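Local structure of chintase (Rhizomucor miehei, 5YUQ) at residues H24-A28 / Q45-V49; W11-I17 / W350-M354; V50-H54 / Y97-G101. The protein probably hydrolyses the beta-1,4 linkages of chitin as a family 18 glycoside hydrolase, holding the chain in an active-site tunnel. All coordinates share one frame; numbering follows the deposited sequence.

Contact 1: H24-A28 / Q45-V49; sequences HIVYA and QLKSV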
loop_
_atom_site.group_PDB
_atom_site.type_symbol
_atom_site.label_atom_id
_atom_site.label_comp_id
_atom_site.label_asym_id
_atom_site.label_seq_id
_atom_site.Cartn_x
_atom_site.Cartn_y
_atom_site.Cartn_z
ATOM N N HIS A 24 -2.063 -4.853 14.807
ATOM C CA HIS A 24 -1.151 -5.651 14.015
ATOM C C HIS A 24 -0.093 -4.731 13.430
ATOM O O HIS A 24 -0.423 -3.709 12.839
ATOM C CB HIS A 24 -1.972 -6.323 12.899
ATOM C CG HIS A 24 -1.195 -7.234 12.004
ATOM N ND1 HIS A 24 -1.567 -7.460 10.695
ATOM C CD2 HIS A 24 -0.112 -8.017 12.227
ATOM C CE1 HIS A 24 -0.734 -8.327 10.145
ATOM N NE2 HIS A 24 0.155 -8.685 11.052
ATOM N N ILE A 25 1.179 -5.070 13.623
ATOM C CA ILE A 25 2.259 -4.315 12.992
ATOM C C ILE A 25 2.745 -5.121 11.803
ATOM O O ILE A 25 2.918 -6.337 11.913
ATOM C CB ILE A 25 3.444 -4.085 13.948
ATOM C CG1 ILE A 25 3.049 -3.135 15.081
ATOM C CG2 ILE A 25 4.642 -3.498 13.200
ATOM C CD1 ILE A 25 2.778 -1.710 14.645
ATOM N N VAL A 26 2.922 -4.465 10.661
ATOM C CA VAL A 26 3.458 -5.126 9.474
ATOM C C VAL A 26 4.784 -4.466 9.146
ATOM O O VAL A 26 4.835 -3.284 8.829
ATOM C CB VAL A 26 2.494 -5.032 8.283
ATOM C CG1 VAL A 26 2.919 -5.999 7.190
ATOM C CG2 VAL A 26 1.082 -5.373 8.734
ATOM N N TYR A 27 5.859 -5.233 9.262
ATOM C CA TYR A 27 7.206 -4.681 9.192
ATOM C C TYR A 27 7.746 -4.799 7.766
ATOM O O TYR A 27 7.929 -5.896 7.254
ATOM C CB TYR A 27 8.117 -5.417 10.179
ATOM C CG TYR A 27 9.458 -4.761 10.386
ATOM C CD1 TYR A 27 10.464 -4.871 9.435
ATOM C CD2 TYR A 27 9.723 -4.052 11.544
ATOM C CE1 TYR A 27 11.693 -4.265 9.620
ATOM C CE2 TYR A 27 10.949 -3.448 11.745
ATOM C CZ TYR A 27 11.928 -3.566 10.785
ATOM O OH TYR A 27 13.143 -2.951 10.987
ATOM N N ALA A 28 8.017 -3.654 7.141
ATOM C CA ALA A 28 8.414 -3.601 5.733
ATOM C C ALA A 28 9.860 -3.119 5.592
ATOM O O ALA A 28 10.230 -2.165 6.263
ATOM C CB ALA A 28 7.488 -2.643 4.999
ATOM N N GLN A 45 16.631 -4.205 14.532
ATOM C CA GLN A 45 15.371 -3.468 14.565
ATOM C C GLN A 45 14.183 -4.417 14.590
ATOM O O GLN A 45 13.260 -4.230 15.377
ATOM C CB GLN A 45 15.261 -2.520 13.367
ATOM C CG GLN A 45 16.196 -1.336 13.466
ATOM C CD GLN A 45 16.107 -0.415 12.270
ATOM O OE1 GLN A 45 16.913 0.497 12.122
ATOM N NE2 GLN A 45 15.123 -0.642 11.412
ATOM N N LEU A 46 14.193 -5.426 13.722
ATOM C CA LEU A 46 13.083 -6.370 13.699
ATOM C C LEU A 46 12.960 -7.085 15.036
ATOM O O LEU A 46 11.866 -7.211 15.569
ATOM C CB LEU A 46 13.226 -7.375 12.555
ATOM C CG LEU A 46 12.056 -8.359 12.388
ATOM C CD1 LEU A 46 10.738 -7.601 12.309
ATOM C CD2 LEU A 46 12.246 -9.220 11.148
ATOM N N LYS A 47 14.079 -7.533 15.596
ATOM C CA LYS A 47 14.025 -8.205 16.893
ATOM C C LYS A 47 13.520 -7.280 17.994
ATOM O O LYS A 47 12.729 -7.693 18.835
ATOM C CB LYS A 47 15.384 -8.812 17.261
ATOM C CG LYS A 47 15.806 -9.892 16.283
ATOM C CD LYS A 47 16.620 -10.999 16.906
ATOM C CE LYS A 47 16.737 -12.168 15.927
ATOM N NZ LYS A 47 17.811 -13.121 16.314
ATOM N N SER A 48 13.969 -6.029 17.980
ATOM C CA SER A 48 13.491 -5.058 18.952
ATOM C C SER A 48 11.984 -4.853 18.846
ATOM O O SER A 48 11.278 -4.883 19.848
ATOM C CB SER A 48 14.218 -3.722 18.792
ATOM O OG SER A 48 13.471 -2.692 19.410
ATOM N N VAL A 49 11.490 -4.665 17.625
ATOM C CA VAL A 49 10.072 -4.377 17.437
ATOM C C VAL A 49 9.195 -5.588 17.731
ATOM O O VAL A 49 8.114 -5.442 18.296
ATOM C CB VAL A 49 9.781 -3.811 16.017
ATOM C CG1 VAL A 49 8.283 -3.557 15.837
ATOM C CG2 VAL A 49 10.554 -2.518 15.821
#
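Tyr27 and Gln45 make the polar part of this contact. The Gln45 amide gives an N-H to the phenol oxygen, with NE2 3.1 Å from Tyr27 OH and an N-H...O angle of 155°. The hydroxyl lies close to the amide's own plane, while the phenol ring is turned well out of that plane and the two side chains cross at about a right angle. Both polar ends have a second partner in the same residue: Tyr27 OH also bonds to OD1 of Asp10, and Gln45 NE2 to the backbone O of Asp10. Two partners thus hold the phenol oxygen. It sits snugly against the helix, since Gln45 CB lies only 3.2 Å from Tyr27 OH.

The setting is a beta-alpha unit of the TIM barrel of family 18 glycoside hydrolases. Barrel strand 24-32 runs up the wall and helix 43-55 returns outside it; the axes of segments 24-28 and 45-49 approach to 10.6 Å and, at 175°, are almost exactly antiparallel. Ile25 and Tyr27 point out of the strand into this layer between barrel and helix.

Apolar packing fills the rest. A CH-pi contact brings Leu46 CD1 over one face of the Tyr27 ring, 3.9 Å from its centroid and nearer the CB end, where CD1 is 3.7 Å from Tyr27 CG. With CG trans to the backbone N (chi1 -169°), the tyrosine reaches across to the helix and presents this face to the leucine. Val49 works at the ring's edge instead: its CG2 is 4.2 Å from Tyr27 CE2. The other branch, Val49 CG1, looks toward the preceding outward residue of the strand and lies 4.5 Å from Ile25 CG2. Ile60 of strand 59-65 packs on both Ile25 and Val49.

Contact 2: W11-I17 / W350-M354; sequences WDLPKSI and WSLEM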
loop_
_atom_site.group_PDB
_atom_site.type_symbol
_atom_site.label_atom_id
_atom_site.label_comp_id
_atom_site.label_asym_id
_atom_site.label_seq_id
_atom_site.Cartn_x
_atom_site.Cartn_y
_atom_site.Cartn_z
ATOM N N TRP A 11 13.589 1.567 7.216
ATOM C CA TRP A 11 14.462 2.721 7.031
ATOM C C TRP A 11 14.019 3.961 7.807
ATOM O O TRP A 11 14.722 4.971 7.821
ATOM C CB TRP A 11 14.565 3.051 5.537
ATOM C CG TRP A 11 13.236 3.322 4.882
ATOM C CD1 TRP A 11 12.637 4.534 4.733
ATOM C CD2 TRP A 11 12.352 2.361 4.277
ATOM N NE1 TRP A 11 11.438 4.393 4.074
ATOM C CE2 TRP A 11 11.239 3.067 3.785
ATOM C CE3 TRP A 11 12.397 0.972 4.106
ATOM C CZ2 TRP A 11 10.176 2.436 3.128
ATOM C CZ3 TRP A 11 11.334 0.343 3.457
ATOM C CH2 TRP A 11 10.242 1.077 2.984
ATOM N N ASP A 12 12.858 3.892 8.447
ATOM C CA ASP A 12 12.332 5.040 9.183
ATOM C C ASP A 12 11.252 4.586 10.159
ATOM O O ASP A 12 10.074 4.890 9.972
ATOM C CB ASP A 12 11.771 6.076 8.202
ATOM C CG ASP A 12 11.577 7.449 8.833
ATOM O OD1 ASP A 12 11.998 7.664 9.989
ATOM O OD2 ASP A 12 10.998 8.322 8.160
ATOM N N LEU A 13 11.651 3.871 11.210
ATOM C CA LEU A 13 10.687 3.392 12.194
ATOM C C LEU A 13 10.118 4.560 12.982
ATOM O O LEU A 13 10.787 5.590 13.159
ATOM C CB LEU A 13 11.321 2.376 13.148
ATOM C CG LEU A 13 11.666 1.023 12.519
ATOM C CD1 LEU A 13 12.459 0.161 13.493
ATOM C CD2 LEU A 13 10.397 0.286 12.074
ATOM N N PRO A 14 8.872 4.421 13.451
ATOM C CA PRO A 14 8.298 5.511 14.244
ATOM C C PRO A 14 9.084 5.680 15.543
ATOM O O PRO A 14 9.575 4.692 16.079
ATOM C CB PRO A 14 6.884 5.015 14.558
ATOM C CG PRO A 14 6.608 3.930 13.560
ATOM C CD PRO A 14 7.936 3.294 13.280
ATOM N N LYS A 15 9.220 6.911 16.030
ATOM C CA LYS A 15 9.951 7.133 17.278
ATOM C C LYS A 15 9.195 6.534 18.459
ATOM O O LYS A 15 9.796 6.098 19.447
ATOM C CB LYS A 15 10.223 8.623 17.489
ATOM C CG LYS A 15 11.161 9.218 16.442
ATOM C CD LYS A 15 12.406 8.353 16.275
ATOM C CE LYS A 15 13.443 9.002 15.368
ATOM N NZ LYS A 15 12.938 9.268 13.996
ATOM N N SER A 16 7.869 6.516 18.347
ATOM C CA SER A 16 7.010 5.904 19.354
ATOM C C SER A 16 5.819 5.239 18.667
ATOM O O SER A 16 5.098 5.881 17.899
ATOM C CB SER A 16 6.519 6.956 20.349
ATOM O OG SER A 16 5.587 6.405 21.262
ATOM N N ILE A 17 5.615 3.952 18.933
ATOM C CA ILE A 17 4.512 3.222 18.323
ATOM C C ILE A 17 3.306 3.214 19.259
ATOM O O ILE A 17 3.412 2.805 20.417
ATOM C CB ILE A 17 4.936 1.780 17.978
ATOM C CG1 ILE A 17 6.052 1.794 16.920
ATOM C CG2 ILE A 17 3.749 0.968 17.483
ATOM C CD1 ILE A 17 6.576 0.410 16.564
ATOM N N TRP A 350 -0.459 2.903 5.390
ATOM C CA TRP A 350 0.920 3.118 4.970
ATOM C C TRP A 350 1.267 4.595 5.118
ATOM O O TRP A 350 0.700 5.424 4.408
ATOM C CB TRP A 350 1.129 2.723 3.494
ATOM C CG TRP A 350 2.556 2.946 3.103
ATOM C CD1 TRP A 350 3.140 4.134 2.740
ATOM C CD2 TRP A 350 3.593 1.974 3.110
ATOM N NE1 TRP A 350 4.481 3.945 2.505
ATOM C CE2 TRP A 350 4.782 2.622 2.723
ATOM C CE3 TRP A 350 3.634 0.602 3.387
ATOM C CZ2 TRP A 350 5.997 1.948 2.618
ATOM C CZ3 TRP A 350 4.835 -0.063 3.283
ATOM C CH2 TRP A 350 6.000 0.605 2.904
ATOM N N SER A 351 2.186 4.956 6.015
ATOM C CA SER A 351 2.782 4.084 7.019
ATOM C C SER A 351 2.871 4.884 8.325
ATOM O O SER A 351 2.722 6.114 8.330
ATOM C CB SER A 351 4.163 3.594 6.569
ATOM O OG SER A 351 4.989 4.696 6.218
ATOM N N LEU A 352 3.113 4.184 9.428
ATOM C CA LEU A 352 2.855 4.722 10.761
ATOM C C LEU A 352 3.665 5.958 11.129
ATOM O O LEU A 352 3.170 6.839 11.836
ATOM C CB LEU A 352 3.058 3.614 11.803
ATOM C CG LEU A 352 2.605 3.943 13.221
ATOM C CD1 LEU A 352 1.147 4.365 13.227
ATOM C CD2 LEU A 352 2.814 2.738 14.127
ATOM N N GLU A 353 4.899 6.040 10.645
ATOM C CA GLU A 353 5.770 7.137 11.055
ATOM C C GLU A 353 5.328 8.465 10.445
ATOM O O GLU A 353 5.813 9.522 10.836
ATOM C CB GLU A 353 7.233 6.820 10.716
ATOM C CG GLU A 353 7.677 7.211 9.310
ATOM C CD GLU A 353 7.094 6.349 8.212
ATOM O OE1 GLU A 353 6.458 5.303 8.495
ATOM O OE2 GLU A 353 7.287 6.711 7.032
ATOM N N MET A 354 4.397 8.395 9.526
ATOM C CA MET A 354 3.918 9.575 8.821
ATOM C C MET A 354 2.889 10.405 9.572
ATOM O O MET A 354 2.642 11.498 9.222
ATOM C CB MET A 354 3.335 9.226 7.425
ATOM C CG MET A 354 4.289 8.497 6.546
ATOM S SD MET A 354 3.325 8.093 5.007
ATOM C CE MET A 354 4.651 7.409 3.969
HETATM O O HOH W 1 7.773 3.470 9.972
#
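Trp350 closes the last strand of the TIM barrel, and its indole meets that of Trp11 in the loop after the first strand, at the C-terminal end of the barrel where family 18 enzymes bind chitin. The six-membered rings approach obliquely, Trp11 CZ2 lying 4.2 Å from Trp350 CZ2. A cis peptide joins Trp350 to Ser351. In relatives, a tryptophan at this place, followed by a cis peptide, forms the floor of the sugar site beside the cleaved bond, and Trp350 is probably its counterpart.

Beyond the cis bond the chain folds into a 3-10 turn, 352-354, against which the 11-17 loop is laid. Glu353 is a main part of the join. Its CG sits between the backbone N and the carbonyl carbon (chi1 87°) and the chain bends again at chi2 (-71°), which curls the carboxylate back over its own turn. There OE1 takes a bond from Ser351 OG, 2.8 Å away, on the syn side of the carboxylate. A water gives its second bond, standing 2.7 Å from Glu353 OE1 and 2.7 Å from Asp12 O and donating to both, so it bridges side chain and loop backbone. Glu353 CG packs directly on Asp12 O at 3.4 Å. The two carboxylates come near without touching, Asp12 OD2 4.2 Å from Glu353 OE2, a closeness of like charges that might raise the pKa of one of them.

Apolar groups continue the seam inward: Pro14 CG rests on Leu352 CB at 4.0 Å, and Ile17 CG2 reaches Leu352 CD2 at 3.9 Å. Leu352 and Pro14 also touch Val8 of strand 4-9.

Contact 3: V50-H54 / Y97-G101; sequences VQEAH and YDLDG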
loop_
_atom_site.group_PDB
_atom_site.type_symbol
_atom_site.label_atom_id
_atom_site.label_comp_id
_atom_site.label_asym_id
_atom_site.label_seq_id
_atom_site.Cartn_x
_atom_site.Cartn_y
_atom_site.Cartn_z
ATOM N N VAL A 50 9.662 -6.785 17.373
ATOM C CA VAL A 50 8.923 -8.001 17.712
ATOM C C VAL A 50 8.786 -8.145 19.226
ATOM O O VAL A 50 7.709 -8.437 19.744
ATOM C CB VAL A 50 9.578 -9.274 17.128
ATOM C CG1 VAL A 50 8.910 -10.516 17.693
ATOM C CG2 VAL A 50 9.464 -9.275 15.609
ATOM N N GLN A 51 9.883 -7.922 19.939
ATOM C CA GLN A 51 9.851 -8.005 21.388
ATOM C C GLN A 51 8.872 -6.985 21.982
ATOM O O GLN A 51 8.090 -7.308 22.877
ATOM C CB GLN A 51 11.257 -7.825 21.964
ATOM C CG GLN A 51 11.307 -7.990 23.473
ATOM C CD GLN A 51 10.821 -9.362 23.905
ATOM O OE1 GLN A 51 11.502 -10.373 23.696
ATOM N NE2 GLN A 51 9.629 -9.410 24.490
ATOM N N GLU A 52 8.903 -5.755 21.478
ATOM C CA GLU A 52 7.984 -4.727 21.952
ATOM C C GLU A 52 6.547 -5.107 21.671
ATOM O O GLU A 52 5.687 -4.970 22.528
ATOM C CB GLU A 52 8.295 -3.369 21.308
ATOM C CG GLU A 52 9.633 -2.793 21.690
ATOM C CD GLU A 52 9.866 -1.416 21.107
ATOM O OE1 GLU A 52 10.952 -0.842 21.357
ATOM O OE2 GLU A 52 8.964 -0.907 20.404
ATOM N N ALA A 53 6.279 -5.572 20.454
ATOM C CA ALA A 53 4.924 -5.972 20.100
ATOM C C ALA A 53 4.425 -7.073 21.017
ATOM O O ALA A 53 3.302 -7.031 21.513
ATOM C CB ALA A 53 4.871 -6.431 18.653
ATOM N N HIS A 54 5.270 -8.070 21.236
ATOM C CA HIS A 54 4.871 -9.222 22.021
ATOM C C HIS A 54 4.712 -8.885 23.501
ATOM O O HIS A 54 3.817 -9.406 24.154
ATOM C CB HIS A 54 5.828 -10.390 21.774
ATOM C CG HIS A 54 5.646 -11.005 20.415
ATOM N ND1 HIS A 54 6.511 -11.947 19.901
ATOM C CD2 HIS A 54 4.694 -10.809 19.481
ATOM C CE1 HIS A 54 6.092 -12.304 18.695
ATOM N NE2 HIS A 54 4.990 -11.634 18.419
ATOM N N TYR A 97 12.702 -14.922 13.936
ATOM C CA TYR A 97 12.236 -13.644 14.471
ATOM C C TYR A 97 10.946 -13.765 15.268
ATOM O O TYR A 97 10.398 -12.758 15.708
ATOM C CB TYR A 97 12.097 -12.607 13.353
ATOM C CG TYR A 97 13.427 -12.187 12.789
ATOM C CD1 TYR A 97 14.147 -11.148 13.369
ATOM C CD2 TYR A 97 13.977 -12.838 11.694
ATOM C CE1 TYR A 97 15.373 -10.765 12.868
ATOM C CE2 TYR A 97 15.198 -12.461 11.183
ATOM C CZ TYR A 97 15.894 -11.425 11.784
ATOM O OH TYR A 97 17.116 -11.054 11.277
ATOM N N ASP A 98 10.482 -14.999 15.453
ATOM C CA ASP A 98 9.280 -15.281 16.230
ATOM C C ASP A 98 8.105 -14.486 15.683
ATOM O O ASP A 98 7.331 -13.899 16.430
ATOM C CB ASP A 98 9.511 -14.959 17.714
ATOM C CG ASP A 98 8.455 -15.551 18.613
ATOM O OD1 ASP A 98 7.862 -16.584 18.253
ATOM O OD2 ASP A 98 8.218 -14.983 19.699
ATOM N N LEU A 99 7.961 -14.487 14.361
ATOM C CA LEU A 99 6.934 -13.677 13.732
ATOM C C LEU A 99 5.575 -14.347 13.840
ATOM O O LEU A 99 5.475 -15.574 13.860
ATOM C CB LEU A 99 7.278 -13.444 12.258
ATOM C CG LEU A 99 8.593 -12.718 11.986
ATOM C CD1 LEU A 99 8.936 -12.808 10.498
ATOM C CD2 LEU A 99 8.488 -11.276 12.425
ATOM N N ASP A 100 4.532 -13.532 13.908
ATOM C CA ASP A 100 3.169 -14.041 13.939
ATOM C C ASP A 100 2.601 -14.235 12.556
ATOM O O ASP A 100 1.545 -14.850 12.395
ATOM C CB ASP A 100 2.291 -13.077 14.709
ATOM C CG ASP A 100 2.804 -12.849 16.099
ATOM O OD1 ASP A 100 2.824 -13.836 16.862
ATOM O OD2 ASP A 100 3.214 -11.712 16.413
ATOM N N GLY A 101 3.300 -13.722 11.554
ATOM C CA GLY A 101 2.836 -13.899 10.201
ATOM C C GLY A 101 3.745 -13.370 9.122
ATOM O O GLY A 101 4.777 -12.765 9.397
HETATM O O HOH W 2 8.764 -12.751 21.193
#
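Val50 and Leu99 mark where the backbones come nearest, CA to CA 7.2 Å, as helix 43-55 passes the loop that leads into strand 101-105. After helix 80-97, Asp98 turns the chain in a Schellman motif, with a positive phi of 55°, and the turn presents backbone carbonyls to helix 43-55. Val50 CG1 lies 3.3 Å from Tyr97 O, and its other methyl, CG2, packs on Leu99 CD2 at 3.9 Å.

His54 carries the polar contact, all in its ring plane. NE2 donates to Asp100 OD2 on the syn side, 2.7 Å away and nearly straight (165°). CE1 faces Asp98 O at 3.0 Å. At the other nitrogen a water stands 2.7 Å from His54 ND1 and donates to Asp98 OD2. Partners round the edge thus fix the ring's rotation, and the two nearby carboxylates would probably favour a protonated imidazole.

Asp100 and Gly101 begin the DGLNLDWE signature, which runs along strand 101-105 and just beyond it to the glutamate that is the catalytic acid in family 18 relatives. Strand 59-65 lies beneath both segments: Val50 and His54 rest on Ile60, Leu99 on Leu62, and Asp100 OD2 accepts the Ile60 N-H.

In the fold
Contacts 1 and 3 use successive turns of helix 43-55, their centres about 7 Å apart. The first binds that helix to strand 24-32, the second to the turn before strand 101-105, and Tyr97 joins them: its CD1 lies 3.5 Å from Leu46 CD2. Contact 2, centred about 10 Å from the centre of contact 1, lies on its other flank. Leu13 bridges the two, CD2 being 3.8 Å from Tyr27 CE2, and Ile17 CG2 sits 4.0 Å from Ile25 CD1. Contacts 2 and 3 do not touch (centres about 17 Å apart). Trp350 places contact 2 nearest the probable substrate site, whereas contact 3 is at the start of the strand that leads there.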